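PDB 3I09: periplasmic branched-chain amino acid-binding protein from Burkholderia mallei, which probably captures branched-chain amino acids or related small molecules in the periplasm for an ABC transporter, and here holds acetoacetic acid. Local coordinates for residues E27-A32 against I45-A50; N210-A215 against M224-L229; L291-A296 against D303-Q308. All coordinates share one frame; numbering follows the deposited sequence. Where two conformers were deposited one is given.

Contact 1 (E27-A32 against I45-A50). With EDO (1,2-ethanediol), chain J.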
loop_
_atom_site.group_PDB
_atom_site.type_symbol
_atom_site.label_atom_id
_atom_site.label_comp_id
_atom_site.label_asym_id
_atom_site.label_seq_id
_atom_site.Cartn_x
_atom_site.Cartn_y
_atom_site.Cartn_z
ATOM N N GLU A 27 3.697 -10.909 11.611
ATOM C CA GLU A 27 4.138 -12.288 11.420
ATOM C C GLU A 27 5.139 -12.427 10.225
ATOM O O GLU A 27 6.182 -13.119 10.328
ATOM C CB GLU A 27 2.917 -13.179 11.187
ATOM C CG GLU A 27 3.193 -14.640 11.390
ATOM C CD GLU A 27 3.877 -15.288 10.206
ATOM O OE1 GLU A 27 3.617 -14.861 9.041
ATOM O OE2 GLU A 27 4.668 -16.228 10.454
ATOM N N ALA A 28 4.817 -11.769 9.121
ATOM C CA ALA A 28 5.660 -11.764 7.927
ATOM C C ALA A 28 7.036 -11.140 8.207
ATOM O O ALA A 28 8.073 -11.661 7.786
ATOM C CB ALA A 28 4.931 -11.058 6.786
ATOM N N ILE A 29 7.052 -10.057 8.979
ATOM C CA ILE A 29 8.307 -9.437 9.415
ATOM C C ILE A 29 9.149 -10.380 10.265
ATOM O O ILE A 29 10.345 -10.517 10.043
ATOM C CB ILE A 29 8.062 -8.105 10.138
ATOM C CG1 ILE A 29 7.624 -7.053 9.127
ATOM C CG2 ILE A 29 9.314 -7.672 10.946
ATOM C CD1 ILE A 29 7.032 -5.739 9.716
ATOM N N LYS A 30 8.528 -11.036 11.239
ATOM C CA LYS A 30 9.247 -11.976 12.069
ATOM C C LYS A 30 9.762 -13.165 11.252
ATOM O O LYS A 30 10.844 -13.633 11.532
ATOM C CB LYS A 30 8.408 -12.401 13.299
ATOM C CG LYS A 30 8.183 -11.190 14.232
ATOM C CD LYS A 30 7.324 -11.476 15.446
ATOM C CE LYS A 30 8.083 -12.358 16.470
ATOM N NZ LYS A 30 9.280 -11.695 17.111
HETATM N N MSE A 31 8.998 -13.632 10.254
HETATM C CA MSE A 31 9.493 -14.732 9.419
HETATM C C MSE A 31 10.716 -14.282 8.635
HETATM O O MSE A 31 11.669 -15.032 8.545
HETATM C CB MSE A 31 8.421 -15.261 8.472
HETATM C CG MSE A 31 7.338 -16.062 9.147
HETATM SE SE MSE A 31 6.129 -16.798 7.796
HETATM C CE MSE A 31 7.549 -17.534 6.749
ATOM N N ALA A 32 10.699 -13.065 8.089
ATOM C CA ALA A 32 11.864 -12.534 7.345
ATOM C C ALA A 32 13.111 -12.465 8.245
ATOM O O ALA A 32 14.191 -12.773 7.824
ATOM C CB ALA A 32 11.554 -11.131 6.779
ATOM N N ILE A 45 18.798 -9.685 16.024
ATOM C CA ILE A 45 17.748 -8.794 15.545
ATOM C C ILE A 45 16.525 -8.911 16.419
ATOM O O ILE A 45 16.017 -10.005 16.629
ATOM C CB ILE A 45 17.345 -9.129 14.128
ATOM C CG1 ILE A 45 18.544 -8.919 13.207
ATOM C CG2 ILE A 45 16.089 -8.260 13.697
ATOM C CD1 ILE A 45 18.558 -9.766 11.986
ATOM N N GLU A 46 16.055 -7.777 16.925
ATOM C CA GLU A 46 14.833 -7.754 17.744
ATOM C C GLU A 46 13.734 -6.974 17.044
ATOM O O GLU A 46 13.989 -5.914 16.464
ATOM C CB GLU A 46 15.104 -7.054 19.069
ATOM C CG GLU A 46 15.990 -7.748 20.059
ATOM C CD GLU A 46 16.168 -6.874 21.332
ATOM O OE1 GLU A 46 15.335 -5.962 21.553
ATOM O OE2 GLU A 46 17.129 -7.087 22.101
ATOM N N VAL A 47 12.507 -7.491 17.106
ATOM C CA VAL A 47 11.361 -6.838 16.513
ATOM C C VAL A 47 10.455 -6.317 17.637
ATOM O O VAL A 47 10.095 -7.040 18.575
ATOM C CB VAL A 47 10.600 -7.802 15.567
ATOM C CG1 VAL A 47 9.321 -7.199 15.083
ATOM C CG2 VAL A 47 11.483 -8.215 14.358
ATOM N N VAL A 48 10.121 -5.052 17.544
ATOM C CA VAL A 48 9.106 -4.439 18.371
ATOM C C VAL A 48 7.951 -3.930 17.498
ATOM O O VAL A 48 8.117 -3.691 16.309
ATOM C CB VAL A 48 9.707 -3.329 19.242
ATOM C CG1 VAL A 48 10.761 -3.948 20.230
ATOM C CG2 VAL A 48 10.319 -2.180 18.374
ATOM N N TYR A 49 6.764 -3.808 18.096
ATOM C CA TYR A 49 5.595 -3.398 17.334
ATOM C C TYR A 49 4.614 -2.594 18.145
ATOM O O TYR A 49 4.662 -2.613 19.369
ATOM C CB TYR A 49 4.924 -4.623 16.722
ATOM C CG TYR A 49 4.371 -5.570 17.752
ATOM C CD1 TYR A 49 5.174 -6.540 18.330
ATOM C CD2 TYR A 49 3.042 -5.503 18.130
ATOM C CE1 TYR A 49 4.662 -7.416 19.285
ATOM C CE2 TYR A 49 2.528 -6.378 19.083
ATOM C CZ TYR A 49 3.344 -7.304 19.653
ATOM O OH TYR A 49 2.823 -8.168 20.587
ATOM N N ALA A 50 3.738 -1.875 17.464
ATOM C CA ALA A 50 2.702 -1.113 18.136
ATOM C C ALA A 50 1.509 -0.968 17.220
ATOM O O ALA A 50 1.660 -0.938 15.995
ATOM C CB ALA A 50 3.236 0.274 18.560
HETATM C C1 EDO J . 12.659 -11.315 17.767
HETATM O O1 EDO J . 12.017 -10.097 18.219
HETATM C C2 EDO J . 12.881 -11.312 16.260
HETATM O O2 EDO J . 11.628 -11.510 15.543
HETATM O O HOH W 1 8.297 -9.245 18.364
#
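Val-47 receives Ile-29 and Lys-30 of helix 22-36, which packs on the mixed sheet at strand 43-51, as in the alpha/beta lobe of a periplasmic binding protein. Ile-29 brings its branch methyl, CG2, which lies anti to its own backbone N; it rests 4.1 Å from Val-47 CG2 and almost as near Val-47 CG1, so that one methyl nestles between the two branches of the valine. Lys-30 adds the oily base of its chain, with CG 4.2 Å from Val-47 CG1.

The polar part is relayed. Bends at chi3 (72°) and chi4 (66°) turn the lysine ammonium back toward the strand. Lys-30 NZ donates to a water at 2.9 Å, which donates to Val-47 O at 2.9 Å. Lys-30 NZ also donates to O2 of an ethanediol at 2.8 Å, whose O1 accepts a nearly straight bond (171°) from Val-47 N at 2.9 Å. Glu-46 and Val-48 instead bond through their backbones to the adjacent strand 5-11.

Isoleucine suits the buried side, beta-branched valine the extended strand, and lysine the border of oil and water. The direct hold is therefore dispersive, while the polar link depends on small molecules; the diol, probably from the crystallisation liquor, may stand where water would in solution.

Contact 2 (N210-A215 against M224-L229)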
loop_
_atom_site.group_PDB
_atom_site.type_symbol
_atom_site.label_atom_id
_atom_site.label_comp_id
_atom_site.label_asym_id
_atom_site.label_seq_id
_atom_site.Cartn_x
_atom_site.Cartn_y
_atom_site.Cartn_z
ATOM N N ASN A 210 -17.377 -1.702 2.867
ATOM C CA ASN A 210 -18.689 -1.196 3.290
ATOM C C ASN A 210 -19.354 -0.340 2.223
ATOM O O ASN A 210 -20.578 -0.429 2.054
ATOM C CB ASN A 210 -18.597 -0.463 4.625
ATOM C CG ASN A 210 -18.364 -1.420 5.787
ATOM O OD1 ASN A 210 -18.804 -2.599 5.741
ATOM N ND2 ASN A 210 -17.715 -0.935 6.837
ATOM N N ALA A 211 -18.569 0.441 1.470
ATOM C CA ALA A 211 -19.120 1.283 0.406
ATOM C C ALA A 211 -19.649 0.444 -0.743
ATOM O O ALA A 211 -20.666 0.777 -1.330
ATOM C CB ALA A 211 -18.062 2.282 -0.121
ATOM N N ILE A 212 -18.943 -0.625 -1.088
ATOM C CA ILE A 212 -19.363 -1.490 -2.182
ATOM C C ILE A 212 -20.642 -2.224 -1.781
ATOM O O ILE A 212 -21.585 -2.335 -2.595
ATOM C CB ILE A 212 -18.257 -2.457 -2.608
ATOM C CG1 ILE A 212 -17.144 -1.661 -3.289
ATOM C CG2 ILE A 212 -18.796 -3.535 -3.603
ATOM C CD1 ILE A 212 -15.930 -2.465 -3.591
ATOM N N LYS A 213 -20.684 -2.704 -0.539
ATOM C CA LYS A 213 -21.875 -3.378 -0.024
ATOM C C LYS A 213 -23.081 -2.468 -0.110
ATOM O O LYS A 213 -24.132 -2.864 -0.644
ATOM C CB LYS A 213 -21.695 -3.791 1.425
ATOM C CG LYS A 213 -20.928 -5.069 1.593
ATOM C CD LYS A 213 -20.724 -5.376 3.078
ATOM C CE LYS A 213 -19.850 -6.613 3.286
ATOM N NZ LYS A 213 -19.781 -7.045 4.739
ATOM N N ALA A 214 -22.908 -1.260 0.429
ATOM C CA ALA A 214 -23.938 -0.205 0.387
ATOM C C ALA A 214 -24.342 0.181 -1.026
ATOM O O ALA A 214 -25.521 0.341 -1.290
ATOM C CB ALA A 214 -23.479 1.026 1.164
ATOM N N ALA A 215 -23.386 0.348 -1.938
ATOM C CA ALA A 215 -23.718 0.679 -3.329
ATOM C C ALA A 215 -24.573 -0.410 -4.017
ATOM O O ALA A 215 -25.523 -0.097 -4.726
ATOM C CB ALA A 215 -22.464 0.938 -4.131
HETATM N N MSE A 224 -24.279 3.210 -12.158
HETATM C CA MSE A 224 -22.871 3.642 -12.152
HETATM C C MSE A 224 -21.979 2.381 -12.048
HETATM O O MSE A 224 -22.367 1.390 -11.425
HETATM C CB MSE A 224 -22.556 4.575 -10.948
HETATM C CG MSE A 224 -23.472 5.794 -10.696
HETATM SE SE MSE A 224 -22.904 6.638 -9.086
HETATM C CE MSE A 224 -21.578 7.909 -9.810
ATOM N N LYS A 225 -20.818 2.411 -12.684
ATOM C CA LYS A 225 -19.794 1.425 -12.444
ATOM C C LYS A 225 -18.872 1.882 -11.283
ATOM O O LYS A 225 -18.507 3.053 -11.210
ATOM C CB LYS A 225 -18.965 1.187 -13.703
ATOM C CG LYS A 225 -19.630 0.286 -14.744
ATOM C CD LYS A 225 -18.584 -0.372 -15.660
ATOM C CE LYS A 225 -19.189 -1.390 -16.663
ATOM N NZ LYS A 225 -18.086 -2.158 -17.383
ATOM N N LEU A 226 -18.511 0.966 -10.393
ATOM C CA LEU A 226 -17.584 1.297 -9.309
ATOM C C LEU A 226 -16.156 1.132 -9.799
ATOM O O LEU A 226 -15.870 0.182 -10.495
ATOM C CB LEU A 226 -17.802 0.393 -8.098
ATOM C CG LEU A 226 -19.224 0.290 -7.555
ATOM C CD1 LEU A 226 -19.289 -0.689 -6.359
ATOM C CD2 LEU A 226 -19.763 1.644 -7.175
ATOM N N ALA A 227 -15.292 2.091 -9.482
ATOM C CA ALA A 227 -13.865 1.937 -9.688
ATOM C C ALA A 227 -13.258 1.838 -8.288
ATOM O O ALA A 227 -13.191 2.817 -7.544
ATOM C CB ALA A 227 -13.293 3.093 -10.470
ATOM N N ALA A 228 -12.831 0.644 -7.931
ATOM C CA ALA A 228 -12.238 0.402 -6.625
ATOM C C ALA A 228 -10.761 0.737 -6.786
ATOM O O ALA A 228 -9.963 -0.049 -7.291
ATOM C CB ALA A 228 -12.471 -1.043 -6.198
ATOM N N LEU A 229 -10.401 1.940 -6.377
ATOM C CA LEU A 229 -9.062 2.437 -6.652
ATOM C C LEU A 229 -7.997 1.798 -5.752
ATOM O O LEU A 229 -6.811 1.802 -6.093
ATOM C CB LEU A 229 -9.065 3.965 -6.519
ATOM C CG LEU A 229 -9.951 4.678 -7.521
ATOM C CD1 LEU A 229 -10.116 6.192 -7.116
ATOM C CD2 LEU A 229 -9.416 4.567 -8.948
#
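Leu-226 reaches up from its strand and splits its two methyls between Ile-212 and Ala-215, residues one turn apart on the helix above. Its first torsion, chi1 -52°, sets CG anti to the carbonyl carbon, and chi2 of 178° turns the fork so that CD1 faces Ile-212 and CD2 faces Ala-215. CD1 lies 3.9 Å from Ile-212 CG1 and 4.0 Å from Ile-212 CG2, thus touching both branches. CD2 turns to the small neighbour and lies 4.1 Å from Ala-215 CB.

The isoleucine is arranged to match. With chi1 near -70° its CG1 and CG2 both lie against the leucine methyl, and the extended chi2 carries CD1 onward along the strand, to 4.6 Å from Ala-228 CB. The two branched chains cross obliquely. A bulky residue and an alanine on the same helix face give the leucine one long and one short partner, and the backbones stay 7.9 Å apart between Ile-212 CA and Leu-226 CA.

This is the second half of a beta-alpha-beta crossover: helix 205-217 follows strand 198-202 and lies over strand 225-228, an outermost strand of the parallel sheet. On the neighbouring strand 198-202, Leu-199 touches Leu-226 and Leu-201 touches Ile-212, continuing the apolar face of the sheet under the helix, while Leu-188 of helix 185-193 packs against Ala-215.

Contact 3 (L291-A296 against D303-Q308). With EDO (1,2-ethanediol), chain K.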
loop_
_atom_site.group_PDB
_atom_site.type_symbol
_atom_site.label_atom_id
_atom_site.label_comp_id
_atom_site.label_asym_id
_atom_site.label_seq_id
_atom_site.Cartn_x
_atom_site.Cartn_y
_atom_site.Cartn_z
ATOM N N LEU A 291 17.860 -5.819 5.750
ATOM C CA LEU A 291 18.891 -6.635 6.372
ATOM C C LEU A 291 20.055 -6.865 5.407
ATOM O O LEU A 291 21.204 -6.866 5.837
ATOM C CB LEU A 291 18.354 -7.953 6.953
ATOM C CG LEU A 291 17.384 -7.791 8.155
ATOM C CD1 LEU A 291 16.725 -9.127 8.540
ATOM C CD2 LEU A 291 18.087 -7.168 9.342
ATOM N N LYS A 292 19.758 -7.042 4.117
ATOM C CA LYS A 292 20.822 -7.219 3.116
ATOM C C LYS A 292 21.678 -5.970 3.042
ATOM O O LYS A 292 22.878 -6.064 2.845
ATOM C CB LYS A 292 20.269 -7.559 1.734
ATOM C CG LYS A 292 19.827 -8.990 1.619
ATOM C CD LYS A 292 19.256 -9.327 0.230
ATOM C CE LYS A 292 19.003 -10.865 0.070
ATOM N NZ LYS A 292 20.243 -11.720 0.062
ATOM N N ALA A 293 21.056 -4.806 3.181
ATOM C CA ALA A 293 21.774 -3.558 3.142
ATOM C C ALA A 293 22.667 -3.367 4.380
ATOM O O ALA A 293 23.816 -2.968 4.254
ATOM C CB ALA A 293 20.789 -2.414 2.986
ATOM N N VAL A 294 22.156 -3.714 5.556
ATOM C CA VAL A 294 22.953 -3.651 6.788
ATOM C C VAL A 294 24.126 -4.629 6.673
ATOM O O VAL A 294 25.220 -4.269 7.034
ATOM C CB VAL A 294 22.144 -3.983 8.032
ATOM C CG1 VAL A 294 23.056 -4.085 9.281
ATOM C CG2 VAL A 294 21.029 -2.896 8.271
ATOM N N GLN A 295 23.875 -5.826 6.140
ATOM C CA GLN A 295 24.903 -6.889 5.963
ATOM C C GLN A 295 26.018 -6.433 5.028
ATOM O O GLN A 295 27.209 -6.664 5.316
ATOM C CB GLN A 295 24.216 -8.161 5.425
ATOM C CG GLN A 295 25.123 -9.413 5.089
ATOM C CD GLN A 295 24.262 -10.586 4.698
ATOM O OE1 GLN A 295 24.065 -11.548 5.477
ATOM N NE2 GLN A 295 23.631 -10.475 3.546
ATOM N N ALA A 296 25.628 -5.803 3.915
ATOM C CA ALA A 296 26.553 -5.243 2.941
ATOM C C ALA A 296 27.284 -4.006 3.460
ATOM O O ALA A 296 28.470 -3.840 3.177
ATOM C CB ALA A 296 25.829 -4.952 1.585
ATOM N N ASP A 303 23.127 6.722 7.175
ATOM C CA ASP A 303 23.645 7.187 5.890
ATOM C C ASP A 303 24.287 6.060 5.075
ATOM O O ASP A 303 24.052 5.993 3.874
ATOM C CB ASP A 303 24.567 8.383 6.038
ATOM C CG ASP A 303 23.838 9.645 6.494
ATOM O OD1 ASP A 303 22.599 9.756 6.342
ATOM O OD2 ASP A 303 24.547 10.559 6.982
ATOM N N LYS A 304 25.020 5.161 5.726
ATOM C CA LYS A 304 25.584 3.997 5.063
ATOM C C LYS A 304 24.499 3.050 4.559
ATOM O O LYS A 304 24.602 2.549 3.461
ATOM C CB LYS A 304 26.534 3.227 5.975
ATOM C CG LYS A 304 27.790 4.034 6.337
ATOM C CD LYS A 304 28.685 3.272 7.289
ATOM C CE LYS A 304 29.941 4.071 7.554
ATOM N NZ LYS A 304 30.891 3.292 8.398
ATOM N N VAL A 305 23.465 2.812 5.374
ATOM C CA VAL A 305 22.371 1.898 4.975
ATOM C C VAL A 305 21.583 2.495 3.807
ATOM O O VAL A 305 21.292 1.793 2.829
ATOM C CB VAL A 305 21.449 1.535 6.181
ATOM C CG1 VAL A 305 20.239 0.746 5.689
ATOM C CG2 VAL A 305 22.269 0.741 7.238
HETATM N N MSE A 306 21.299 3.796 3.849
HETATM C CA MSE A 306 20.563 4.436 2.754
HETATM C C MSE A 306 21.358 4.339 1.451
HETATM O O MSE A 306 20.771 4.031 0.399
HETATM C CB MSE A 306 20.204 5.908 3.054
HETATM C CG MSE A 306 19.079 6.139 4.057
HETATM SE SE MSE A 306 17.432 5.174 3.833
HETATM C CE MSE A 306 17.006 5.658 2.027
ATOM N N ALA A 307 22.678 4.537 1.520
ATOM C CA ALA A 307 23.538 4.409 0.333
ATOM C C ALA A 307 23.490 2.975 -0.228
ATOM O O ALA A 307 23.361 2.789 -1.450
ATOM C CB ALA A 307 24.998 4.845 0.628
ATOM N N GLN A 308 23.525 1.968 0.645
ATOM C CA GLN A 308 23.355 0.572 0.210
ATOM C C GLN A 308 21.980 0.377 -0.404
ATOM O O GLN A 308 21.879 -0.216 -1.475
ATOM C CB GLN A 308 23.527 -0.457 1.331
ATOM C CG GLN A 308 24.942 -0.706 1.781
ATOM C CD GLN A 308 25.789 -1.411 0.715
ATOM O OE1 GLN A 308 25.276 -2.076 -0.211
ATOM N NE2 GLN A 308 27.073 -1.287 0.856
HETATM C C1 EDO K . 23.152 10.283 10.286
HETATM O O1 EDO K . 24.006 11.111 9.503
HETATM C C2 EDO K . 23.920 9.032 10.656
HETATM O O2 EDO K . 24.283 8.329 9.471
#
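Ala-293 and Gln-308 mark the closest backbone approach, 5.3 Å between their CA atoms, where the short helical segments 291-296 and 303-308 pass with axes 8.6 Å apart and N-to-C directions at 114°. They belong to consecutive helices, 278-297 and 302-309, joined by a short loop; the first also rests on Phe-36 of helix 22-36 and Val-40 of strand 39-40. Alanine is what permits the close pass: Ala-293 CB stands 3.8 Å from Gln-308 CB and 4.2 Å from Val-305 CG1, so a single methyl sits against successive turns of the second helix. On the more buried flank the two valines meet through one branch each, Val-294 CG2 to Val-305 CG2 at 4.0 Å; Tyr-290 and Val-40 extend this oily patch.

Gln-308 is the amphipathic piece. Its chain bends at chi2 (-68°), folding the amide along the first helix. Its methylene CG passes 3.5 Å from Ala-293 O, and the amide lies over the methyl of Ala-296, with OE1 3.4 Å from Ala-296 CB, at the more open edge.

Asp-303 stands apart, near the start of the second helix, where an aspartate suits the helix dipole. Its OD2 accepts from O1 of an ethanediol, probably from the crystallisation liquor, at 2.6 Å; its N donates to the other hydroxyl, and its OD1 is hydrogen-bonded to Tyr-116 OH. The helices are therefore joined by shape and apolar contact, while Asp-303 takes its polar partners outside the interface and the Gln-308 amide meets the first helix by van der Waals contact alone.

In the fold
From the N terminus, contact 1 closes first: 12 residues, including strand 39-40, lie between its segments as the chain leaves helix 22-36 and comes back into the mixed sheet as strand 43-51. Contact 2 closes over eight residues in the other lobe, fixing a helix to its parallel sheet. Contact 3 joins two late helices across six residues. All three are in series, none nested or crossed. Contacts 1 and 3 nevertheless touch, through Ile-45 CD1 and Leu-291 CD2 at 3.7 Å, so the late helix 278-297 packs on the N-terminal sheet. Contact 2 lies opposite, its centre 34 Å from that of contact 1, with acetoacetic acid between the lobes, as in type I periplasmic binding proteins.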